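Long-range contact in porin (PDB 3PRN), which forms trimeric outer-membrane channels through which small hydrophilic solutes of up to about 0.6 kDa diffuse passively: residues D42-Q54 / T64-N76. The protein carries 1 engineered substitution. Residues are numbered along the deposited sequence; the frame is centred on the assembly and turned at random. Where two conformers were deposited one is given.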
loop_
_atom_site.group_PDB
_atom_site.type_symbol
_atom_site.label_atom_id
_atom_site.label_comp_id
_atom_site.label_asym_id
_atom_site.label_seq_id
_atom_site.Cartn_x
_atom_site.Cartn_y
_atom_site.Cartn_z
ATOM N N ASP A 42 -10.702 7.867 -27.663
ATOM C CA ASP A 42 -10.471 8.551 -28.953
ATOM C C ASP A 42 -11.392 9.753 -29.067
ATOM O O ASP A 42 -11.174 10.558 -29.962
ATOM C CB ASP A 42 -10.485 7.587 -30.099
ATOM C CG ASP A 42 -11.769 6.815 -30.246
ATOM O OD1 ASP A 42 -12.842 7.235 -29.771
ATOM O OD2 ASP A 42 -11.728 5.720 -30.824
ATOM N N GLN A 43 -12.349 9.883 -28.159
ATOM C CA GLN A 43 -13.239 11.030 -28.182
ATOM C C GLN A 43 -12.506 12.212 -27.552
ATOM O O GLN A 43 -13.023 13.319 -27.497
ATOM C CB GLN A 43 -14.499 10.706 -27.365
ATOM C CG GLN A 43 -15.076 9.345 -27.717
ATOM C CD GLN A 43 -15.698 9.365 -29.097
ATOM O OE1 GLN A 43 -16.391 10.326 -29.426
ATOM N NE2 GLN A 43 -15.486 8.372 -29.934
ATOM N N GLY A 44 -11.308 12.008 -26.987
ATOM C CA GLY A 44 -10.601 13.127 -26.356
ATOM C C GLY A 44 -10.972 13.330 -24.872
ATOM O O GLY A 44 -10.645 14.403 -24.311
ATOM N N VAL A 45 -11.752 12.453 -24.268
ATOM C CA VAL A 45 -12.095 12.550 -22.843
ATOM C C VAL A 45 -11.126 11.660 -22.080
ATOM O O VAL A 45 -11.029 10.491 -22.470
ATOM C CB VAL A 45 -13.525 12.043 -22.582
ATOM C CG1 VAL A 45 -13.882 12.222 -21.097
ATOM C CG2 VAL A 45 -14.477 12.860 -23.462
ATOM N N THR A 46 -10.395 12.152 -21.108
ATOM C CA THR A 46 -9.498 11.300 -20.335
ATOM C C THR A 46 -10.147 11.056 -18.961
ATOM O O THR A 46 -10.724 11.986 -18.394
ATOM C CB THR A 46 -8.159 12.034 -20.119
ATOM O OG1 THR A 46 -7.548 12.144 -21.403
ATOM C CG2 THR A 46 -7.226 11.225 -19.211
ATOM N N PHE A 47 -10.069 9.853 -18.448
ATOM C CA PHE A 47 -10.529 9.480 -17.126
ATOM C C PHE A 47 -9.284 9.112 -16.295
ATOM O O PHE A 47 -8.356 8.509 -16.829
ATOM C CB PHE A 47 -11.502 8.310 -17.062
ATOM C CG PHE A 47 -12.788 8.621 -17.801
ATOM C CD1 PHE A 47 -12.835 8.502 -19.177
ATOM C CD2 PHE A 47 -13.920 9.035 -17.094
ATOM C CE1 PHE A 47 -14.029 8.800 -19.848
ATOM C CE2 PHE A 47 -15.097 9.302 -17.760
ATOM C CZ PHE A 47 -15.146 9.193 -19.150
ATOM N N GLY A 48 -9.268 9.518 -15.037
ATOM C CA GLY A 48 -8.123 9.200 -14.192
ATOM C C GLY A 48 -8.537 8.970 -12.744
ATOM O O GLY A 48 -9.590 9.387 -12.235
ATOM N N ALA A 49 -7.639 8.279 -12.038
ATOM C CA ALA A 49 -7.840 7.997 -10.623
ATOM C C ALA A 49 -6.448 8.113 -9.976
ATOM O O ALA A 49 -5.449 7.786 -10.641
ATOM C CB ALA A 49 -8.521 6.694 -10.298
ATOM N N LYS A 50 -6.345 8.630 -8.754
ATOM C CA LYS A 50 -5.051 8.661 -8.115
ATOM C C LYS A 50 -5.147 8.283 -6.630
ATOM O O LYS A 50 -6.134 8.558 -5.923
ATOM C CB LYS A 50 -4.415 9.999 -8.317
ATOM C CG LYS A 50 -4.220 10.875 -7.086
ATOM C CD LYS A 50 -3.122 11.934 -7.319
ATOM C CE LYS A 50 -3.509 13.339 -6.848
ATOM N NZ LYS A 50 -2.527 14.371 -7.225
ATOM N N LEU A 51 -4.067 7.647 -6.212
ATOM C CA LEU A 51 -3.906 7.229 -4.827
ATOM C C LEU A 51 -2.499 7.725 -4.394
ATOM O O LEU A 51 -1.553 7.670 -5.222
ATOM C CB LEU A 51 -4.000 5.723 -4.694
ATOM C CG LEU A 51 -4.052 5.143 -3.299
ATOM C CD1 LEU A 51 -5.365 5.486 -2.606
ATOM C CD2 LEU A 51 -3.887 3.634 -3.330
ATOM N N ARG A 52 -2.324 8.125 -3.146
ATOM C CA ARG A 52 -1.006 8.500 -2.629
ATOM C C ARG A 52 -0.607 7.621 -1.426
ATOM O O ARG A 52 -1.446 7.280 -0.551
ATOM C CB ARG A 52 -1.016 9.970 -2.156
ATOM C CG ARG A 52 0.272 10.497 -1.551
ATOM C CD ARG A 52 0.267 12.035 -1.472
ATOM N NE ARG A 52 0.300 12.597 -2.881
ATOM C CZ ARG A 52 0.197 13.906 -3.105
ATOM N NH1 ARG A 52 0.061 14.787 -2.070
ATOM N NH2 ARG A 52 0.269 14.399 -4.329
ATOM N N MET A 53 0.658 7.249 -1.333
ATOM C CA MET A 53 1.242 6.533 -0.207
ATOM C C MET A 53 2.403 7.443 0.250
ATOM O O MET A 53 3.332 7.720 -0.485
ATOM C CB MET A 53 1.807 5.146 -0.555
ATOM C CG MET A 53 0.611 4.206 -0.920
ATOM S SD MET A 53 1.324 2.566 -1.418
ATOM C CE MET A 53 1.565 1.924 0.238
ATOM N N GLN A 54 2.213 8.093 1.418
ATOM C CA GLN A 54 3.224 8.992 1.922
ATOM C C GLN A 54 3.615 8.622 3.350
ATOM O O GLN A 54 2.713 8.395 4.155
ATOM C CB GLN A 54 2.718 10.427 1.930
ATOM C CG GLN A 54 3.776 11.466 2.361
ATOM C CD GLN A 54 3.176 12.861 2.209
ATOM O OE1 GLN A 54 2.821 13.206 1.052
ATOM N NE2 GLN A 54 3.050 13.622 3.284
ATOM N N THR A 64 3.149 2.700 6.409
ATOM C CA THR A 64 2.655 3.596 5.357
ATOM C C THR A 64 1.393 2.954 4.756
ATOM O O THR A 64 1.416 1.710 4.506
ATOM C CB THR A 64 3.712 3.680 4.223
ATOM O OG1 THR A 64 4.974 4.051 4.813
ATOM C CG2 THR A 64 3.402 4.755 3.155
ATOM N N ALA A 65 0.444 3.776 4.435
ATOM C CA ALA A 65 -0.806 3.313 3.840
ATOM C C ALA A 65 -1.225 4.295 2.720
ATOM O O ALA A 65 -0.527 5.282 2.533
ATOM C CB ALA A 65 -1.911 3.225 4.891
ATOM N N GLY A 66 -2.262 3.893 2.010
ATOM C CA GLY A 66 -2.761 4.778 0.946
ATOM C C GLY A 66 -3.794 5.732 1.623
ATOM O O GLY A 66 -4.304 5.465 2.725
ATOM N N ASN A 67 -4.080 6.814 0.919
ATOM C CA ASN A 67 -5.078 7.805 1.344
ATOM C C ASN A 67 -6.439 7.471 0.683
ATOM O O ASN A 67 -6.620 6.336 0.174
ATOM C CB ASN A 67 -4.623 9.226 1.048
ATOM C CG ASN A 67 -4.444 9.536 -0.405
ATOM O OD1 ASN A 67 -4.452 8.614 -1.236
ATOM N ND2 ASN A 67 -4.256 10.787 -0.786
ATOM N N ALA A 68 -7.380 8.441 0.657
ATOM C CA ALA A 68 -8.675 8.164 -0.018
ATOM C C ALA A 68 -8.530 8.634 -1.469
ATOM O O ALA A 68 -7.719 9.542 -1.787
ATOM C CB ALA A 68 -9.755 8.975 0.704
ATOM N N ALA A 69 -9.234 7.972 -2.396
ATOM C CA ALA A 69 -9.035 8.170 -3.819
ATOM C C ALA A 69 -9.610 9.487 -4.336
ATOM O O ALA A 69 -10.536 10.062 -3.752
ATOM C CB ALA A 69 -9.820 7.066 -4.613
ATOM N N GLN A 70 -9.022 9.897 -5.438
ATOM C CA GLN A 70 -9.461 11.060 -6.208
ATOM C C GLN A 70 -9.746 10.538 -7.637
ATOM O O GLN A 70 -8.917 9.758 -8.162
ATOM C CB GLN A 70 -8.379 12.136 -6.232
ATOM C CG GLN A 70 -8.802 13.358 -7.049
ATOM C CD GLN A 70 -7.664 14.344 -7.294
ATOM O OE1 GLN A 70 -7.174 14.448 -8.417
ATOM N NE2 GLN A 70 -7.212 15.086 -6.301
ATOM N N PHE A 71 -10.807 10.977 -8.293
ATOM C CA PHE A 71 -11.191 10.613 -9.625
ATOM C C PHE A 71 -11.382 11.887 -10.467
ATOM O O PHE A 71 -11.865 12.886 -9.955
ATOM C CB PHE A 71 -12.511 9.822 -9.718
ATOM C CG PHE A 71 -12.562 8.671 -8.745
ATOM C CD1 PHE A 71 -12.946 8.889 -7.440
ATOM C CD2 PHE A 71 -12.158 7.399 -9.136
ATOM C CE1 PHE A 71 -12.961 7.847 -6.487
ATOM C CE2 PHE A 71 -12.227 6.342 -8.198
ATOM C CZ PHE A 71 -12.616 6.578 -6.883
ATOM N N TRP A 72 -11.042 11.839 -11.744
ATOM C CA TRP A 72 -11.299 13.014 -12.585
ATOM C C TRP A 72 -11.660 12.601 -14.002
ATOM O O TRP A 72 -11.390 11.493 -14.455
ATOM C CB TRP A 72 -10.115 13.958 -12.592
ATOM C CG TRP A 72 -8.889 13.448 -13.296
ATOM C CD1 TRP A 72 -8.592 13.537 -14.657
ATOM C CD2 TRP A 72 -7.774 12.773 -12.694
ATOM N NE1 TRP A 72 -7.378 12.950 -14.910
ATOM C CE2 TRP A 72 -6.855 12.474 -13.722
ATOM C CE3 TRP A 72 -7.496 12.386 -11.375
ATOM C CZ2 TRP A 72 -5.656 11.821 -13.489
ATOM C CZ3 TRP A 72 -6.290 11.723 -11.149
ATOM C CH2 TRP A 72 -5.388 11.447 -12.198
ATOM N N THR A 73 -12.265 13.585 -14.714
ATOM C CA THR A 73 -12.583 13.451 -16.119
ATOM C C THR A 73 -12.176 14.800 -16.760
ATOM O O THR A 73 -12.535 15.836 -16.138
ATOM C CB THR A 73 -14.056 13.188 -16.434
ATOM O OG1 THR A 73 -14.808 14.398 -16.222
ATOM C CG2 THR A 73 -14.624 12.127 -15.500
ATOM N N SER A 74 -11.384 14.770 -17.802
ATOM C CA SER A 74 -10.900 15.941 -18.481
ATOM C C SER A 74 -11.305 15.936 -19.947
ATOM O O SER A 74 -11.280 14.891 -20.613
ATOM C CB SER A 74 -9.370 16.076 -18.629
ATOM O OG SER A 74 -8.781 16.267 -17.352
ATOM N N TYR A 75 -11.630 17.115 -20.417
ATOM C CA TYR A 75 -12.045 17.316 -21.801
ATOM C C TYR A 75 -11.915 18.798 -22.173
ATOM O O TYR A 75 -12.497 19.634 -21.498
ATOM C CB TYR A 75 -13.505 16.907 -21.957
ATOM C CG TYR A 75 -14.006 17.097 -23.379
ATOM C CD1 TYR A 75 -13.387 16.408 -24.420
ATOM C CD2 TYR A 75 -15.076 17.960 -23.633
ATOM C CE1 TYR A 75 -13.836 16.579 -25.727
ATOM C CE2 TYR A 75 -15.526 18.131 -24.944
ATOM C CZ TYR A 75 -14.905 17.440 -25.991
ATOM O OH TYR A 75 -15.341 17.605 -27.266
ATOM N N ASN A 76 -11.103 19.074 -23.154
ATOM C CA ASN A 76 -10.953 20.424 -23.709
ATOM C C ASN A 76 -10.583 21.475 -22.680
ATOM O O ASN A 76 -11.274 22.533 -22.670
ATOM C CB ASN A 76 -12.339 20.828 -24.256
ATOM C CG ASN A 76 -12.538 20.738 -25.764
ATOM O OD1 ASN A 76 -12.250 19.709 -26.365
ATOM N ND2 ASN A 76 -13.052 21.772 -26.408
HETATM O O HOH W 1 -6.123 10.460 -3.927
HETATM O O HOH W 2 0.654 6.629 5.351
HETATM O O HOH W 3 -0.541 8.261 2.160
#
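The indole of W72 lies flat across the backbone of G48 on the neighbouring strand, with G48 CA 3.7 Å from the centroid of the six-membered ring, a CH-pi contact over the face. W72 CG stands between its own backbone N and carbonyl carbon (chi1 69°), which turns the ring over the facing strand, and K50 CB meets the ring edge at W72 CZ3. Glycine is what lets the ring come so low: a CB on G48 would collide with the indole. A leucine in place of W72 would probably leave the G48 backbone without its flat cover and K50 CB without the edge it rests on.

The pairing is that of adjacent antiparallel strands in a sixteen-stranded porin barrel, here 46-56 and 70-75. T46, G48 and K50 form hydrogen-bonded pairs with S74, W72 and Q70, the bond from K50 N to Q70 O measuring 2.9 Å. On the face bearing F47 and A49, T73 CG2 reaches F47 CD2 at 3.5 Å and A49 CB touches F71; F287 of the second subunit meets the F47 ring there.

Past Q70 the regular pairing stops and N67 takes over: its OD1 accepts a hydrogen bond from R52 N (2.9 Å), the donor standing 43° out of the carbonyl plane, and its backbone N donates to R52 O, while N67 ND2 is held by N118 O and Y117 OH. Water bridges K50 O and A68 O, donating to both.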